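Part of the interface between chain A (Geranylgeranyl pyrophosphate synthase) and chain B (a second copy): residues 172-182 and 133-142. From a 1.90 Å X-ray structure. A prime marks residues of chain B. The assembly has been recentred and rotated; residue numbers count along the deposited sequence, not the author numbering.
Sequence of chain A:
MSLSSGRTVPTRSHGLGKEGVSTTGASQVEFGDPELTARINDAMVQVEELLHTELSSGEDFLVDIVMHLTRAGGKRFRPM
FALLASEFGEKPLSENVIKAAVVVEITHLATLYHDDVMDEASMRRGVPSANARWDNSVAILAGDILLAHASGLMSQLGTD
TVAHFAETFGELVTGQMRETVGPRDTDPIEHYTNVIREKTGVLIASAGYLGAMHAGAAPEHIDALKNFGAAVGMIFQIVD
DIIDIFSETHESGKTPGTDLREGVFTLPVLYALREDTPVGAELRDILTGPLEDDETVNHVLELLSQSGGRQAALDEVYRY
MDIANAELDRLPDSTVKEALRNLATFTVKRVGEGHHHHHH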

# COMPACT_ATOMS: atom_id res chain seq x y z
N LEU A 172 -0.58 -0.99 11.79
CA LEU A 172 -0.87 -2.32 11.27
C LEU A 172 0.36 -2.86 10.58
O LEU A 172 0.68 -4.03 10.73
CB LEU A 172 -2.01 -2.32 10.22
CG LEU A 172 -3.49 -2.22 10.59
CD1 LEU A 172 -4.32 -1.95 9.35
CD2 LEU A 172 -3.98 -3.49 11.22
N VAL A 173 1.02 -2.01 9.79
CA VAL A 173 2.19 -2.45 9.05
C VAL A 173 3.33 -2.75 10.05
O VAL A 173 4.08 -3.71 9.89
CB VAL A 173 2.67 -1.39 8.03
CG1 VAL A 173 4.02 -1.82 7.44
CG2 VAL A 173 1.62 -1.25 6.88
N THR A 174 3.41 -1.94 11.10
CA THR A 174 4.45 -2.12 12.13
C THR A 174 4.21 -3.49 12.80
O THR A 174 5.16 -4.23 13.02
CB THR A 174 4.45 -0.97 13.16
OG1 THR A 174 4.77 0.25 12.48
CG2 THR A 174 5.47 -1.21 14.32
N GLY A 175 2.96 -3.81 13.11
CA GLY A 175 2.64 -5.11 13.72
C GLY A 175 3.03 -6.29 12.85
O GLY A 175 3.58 -7.29 13.34
N GLN A 176 2.74 -6.21 11.55
CA GLN A 176 3.16 -7.27 10.62
C GLN A 176 4.70 -7.40 10.58
O GLN A 176 5.24 -8.51 10.58
CB GLN A 176 2.64 -6.97 9.19
CG GLN A 176 1.11 -6.89 9.08
CD GLN A 176 0.61 -6.42 7.69
OE1 GLN A 176 0.62 -5.23 7.37
NE2 GLN A 176 0.17 -7.36 6.86
N MET A 177 5.40 -6.28 10.53
CA MET A 177 6.89 -6.31 10.51
C MET A 177 7.41 -6.87 11.83
O MET A 177 8.35 -7.65 11.85
CB MET A 177 7.47 -4.89 10.30
CG MET A 177 9.00 -4.89 10.05
SD MET A 177 9.47 -5.60 8.41
CE MET A 177 9.31 -4.11 7.46
N ARG A 178 6.79 -6.47 12.94
CA ARG A 178 7.18 -6.96 14.27
C ARG A 178 7.02 -8.48 14.35
O ARG A 178 7.89 -9.20 14.85
CB ARG A 178 6.34 -6.28 15.37
CG ARG A 178 6.81 -6.62 16.81
CD ARG A 178 5.86 -6.03 17.87
NE ARG A 178 5.74 -4.56 17.82
CZ ARG A 178 6.55 -3.73 18.47
NH1 ARG A 178 7.59 -4.21 19.17
NH2 ARG A 178 6.37 -2.42 18.40
N GLU A 179 5.90 -8.97 13.86
CA GLU A 179 5.70 -10.41 13.86
C GLU A 179 6.73 -11.12 12.96
O GLU A 179 7.24 -12.19 13.31
CB GLU A 179 4.29 -10.75 13.39
CG GLU A 179 4.00 -12.25 13.37
CD GLU A 179 2.61 -12.53 12.86
OE1 GLU A 179 2.21 -11.90 11.86
OE2 GLU A 179 1.91 -13.36 13.47
N THR A 180 7.02 -10.51 11.81
CA THR A 180 8.01 -11.05 10.86
C THR A 180 9.43 -11.11 11.44
O THR A 180 10.10 -12.13 11.30
CB THR A 180 8.03 -10.25 9.53
OG1 THR A 180 6.75 -10.35 8.92
CG2 THR A 180 9.07 -10.85 8.57
N VAL A 181 9.90 -10.05 12.09
CA VAL A 181 11.26 -10.07 12.68
C VAL A 181 11.35 -10.88 13.97
O VAL A 181 12.43 -11.34 14.35
CB VAL A 181 11.83 -8.65 12.94
CG1 VAL A 181 11.79 -7.80 11.66
CG2 VAL A 181 11.09 -7.99 14.08
N GLY A 182 10.24 -11.03 14.69
CA GLY A 182 10.28 -11.82 15.91
C GLY A 182 10.64 -11.06 17.15
O GLY A 182 10.91 -9.85 17.11
N ARG B 133 12.37 -15.77 0.96
CA ARG B 133 11.02 -15.60 1.51
C ARG B 133 10.98 -14.38 2.44
O ARG B 133 9.95 -13.70 2.54
CB ARG B 133 10.56 -16.85 2.26
CG ARG B 133 10.64 -18.16 1.47
CD ARG B 133 9.51 -19.12 1.87
NE ARG B 133 9.12 -18.98 3.27
CZ ARG B 133 8.15 -18.19 3.72
NH1 ARG B 133 7.46 -17.44 2.87
NH2 ARG B 133 7.87 -18.13 5.02
N TRP B 134 12.10 -14.11 3.11
CA TRP B 134 12.18 -12.99 4.05
C TRP B 134 12.29 -11.64 3.34
O TRP B 134 11.58 -10.70 3.68
CB TRP B 134 13.37 -13.18 5.00
CG TRP B 134 13.26 -12.36 6.26
CD1 TRP B 134 12.48 -12.62 7.37
CD2 TRP B 134 13.98 -11.15 6.56
NE1 TRP B 134 12.67 -11.65 8.32
CE2 TRP B 134 13.58 -10.73 7.85
CE3 TRP B 134 14.90 -10.38 5.85
CZ2 TRP B 134 14.08 -9.58 8.45
CZ3 TRP B 134 15.40 -9.24 6.45
CH2 TRP B 134 14.99 -8.85 7.73
N ASP B 135 13.19 -11.56 2.36
CA ASP B 135 13.39 -10.33 1.60
C ASP B 135 12.09 -9.85 0.94
O ASP B 135 11.84 -8.64 0.82
CB ASP B 135 14.47 -10.54 0.53
CG ASP B 135 15.84 -10.83 1.14
OD1 ASP B 135 16.01 -10.63 2.36
OD2 ASP B 135 16.75 -11.25 0.39
N ASN B 136 11.27 -10.79 0.50
CA ASN B 136 10.03 -10.41 -0.15
C ASN B 136 9.04 -9.88 0.87
O ASN B 136 8.42 -8.83 0.68
CB ASN B 136 9.46 -11.60 -0.92
CG ASN B 136 10.12 -11.77 -2.28
OD1 ASN B 136 11.05 -11.04 -2.64
ND2 ASN B 136 9.64 -12.73 -3.05
N SER B 137 8.90 -10.59 1.98
CA SER B 137 8.04 -10.10 3.02
C SER B 137 8.47 -8.69 3.39
O SER B 137 7.63 -7.79 3.48
CB SER B 137 8.03 -11.02 4.24
OG SER B 137 7.11 -12.08 4.02
N VAL B 138 9.76 -8.47 3.59
CA VAL B 138 10.10 -7.18 4.17
C VAL B 138 9.98 -6.06 3.15
O VAL B 138 9.61 -4.95 3.51
CB VAL B 138 11.43 -7.15 4.98
CG1 VAL B 138 11.46 -8.29 5.99
CG2 VAL B 138 12.67 -7.10 4.07
N ALA B 139 10.27 -6.34 1.89
CA ALA B 139 10.07 -5.34 0.84
C ALA B 139 8.60 -4.93 0.69
O ALA B 139 8.29 -3.77 0.41
CB ALA B 139 10.59 -5.85 -0.48
N ILE B 140 7.70 -5.89 0.84
CA ILE B 140 6.26 -5.59 0.75
C ILE B 140 5.92 -4.63 1.88
O ILE B 140 5.20 -3.65 1.69
CB ILE B 140 5.45 -6.84 0.92
CG1 ILE B 140 5.60 -7.73 -0.32
CG2 ILE B 140 3.94 -6.50 1.08
CD1 ILE B 140 4.99 -9.18 -0.08
N LEU B 141 6.42 -4.95 3.07
CA LEU B 141 6.11 -4.15 4.24
C LEU B 141 6.81 -2.79 4.21
O LEU B 141 6.25 -1.78 4.68
CB LEU B 141 6.42 -4.90 5.55
CG LEU B 141 5.54 -6.15 5.76
CD1 LEU B 141 5.93 -6.84 7.07
CD2 LEU B 141 4.07 -5.79 5.76
N ALA B 142 8.02 -2.74 3.68
CA ALA B 142 8.67 -1.43 3.51
C ALA B 142 7.84 -0.52 2.57
O ALA B 142 7.66 0.68 2.83
CB ALA B 142 10.09 -1.60 2.96

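Two helices can pack closely without a hydrogen bond between them, and this part of the dimer interface of geranylgeranyl pyrophosphate synthase is a compact example. Helix 172-181 of chain A and helix 133-142 of chain B run nearly antiparallel, at 163°, with their axes 10.1 Å apart at closest approach. No hydrogen bond crosses between the two stretches; the 410 Å² they bury rests on van der Waals packing.

The centre of the arrangement is Leu141′, a knob set into a hole formed by Val173, Gln176, Met177 and Thr180. These four positions follow the i, i+3, i+4, i+7 spacing that brings residues onto one side of a helix. The CA-to-CB bond of Leu141′ points toward chain A, and its m,t rotamer, a common one for leucine in helices, carries both methyls into the hole. CD1 reaches the backbone, lying 3.5 Å from Met177 N and 3.8 Å from Gln176 C, while CD2 approaches Val173 CG1 at 4.3 Å and Gln176 OE1 at 3.8 Å. A branched, wholly apolar side chain suits such a site, since it can touch several walls at once. The backbone nitrogen it covers is not left wanting, because Met177 N already donates to Val173 O at 3.0 Å.

The walls are shaped to match. Val173, with chi1 at t, places CG1 3.5 Å from Leu141′ O, where the helices come near enough for Val173 CA to lie 6.4 Å from Leu141′ CA. Gln176, with chi1 m, chi2 t and chi3 at -79°, lends its flank to the hole, its CB 3.9 Å from both Leu141′ CD1 and Leu141′ CD2, without exposing an unpaired amide nitrogen, for NE2 is hydrogen-bonded elsewhere in the structure. Met177 starts sideways, but its t,p,p conformation folds the unbranched chain so that its end comes nearer: CE packs 3.6 Å from Leu141′ CB, and SD lies 4.1 Å from Val138′ CG1. A long, unbranched chain suits a position that starts sideways, since its end can turn in to the contact.

Thr180 shows how a polar residue can serve an apolar contact. At chi1 m, OG1 turns back to donate a hydrogen bond to Gln176 O, 2.9 Å away, one turn earlier in its own helix. The same rotamer leaves CG2 3.7 Å from Trp134′ NE1 and 4.3 Å from Val138′ CG1, while OG1 itself lies 4.1 Å from Leu141′ CD1, so both branches touch chain B. Ser137′, whose CA-to-CB bond also points toward chain A, brings its CB to 4.5 Å from Thr180 CG2, a marginal contact.

Trp134′ covers the more exposed end of the contact. Its CA-to-CB bond points sideways, yet with chi1 at t and chi2 at 77° the indole extends until its end comes nearer to chain A. Val181, at chi1 m, meets the edge of the ring, with CG1 4.3 Å from Trp134′ CZ2. Just beyond, Gly182 leaves the helix with a phi of 88°; at these backbone angles a CB would be jammed against the carbonyl oxygen of Val181, which by itself calls for glycine.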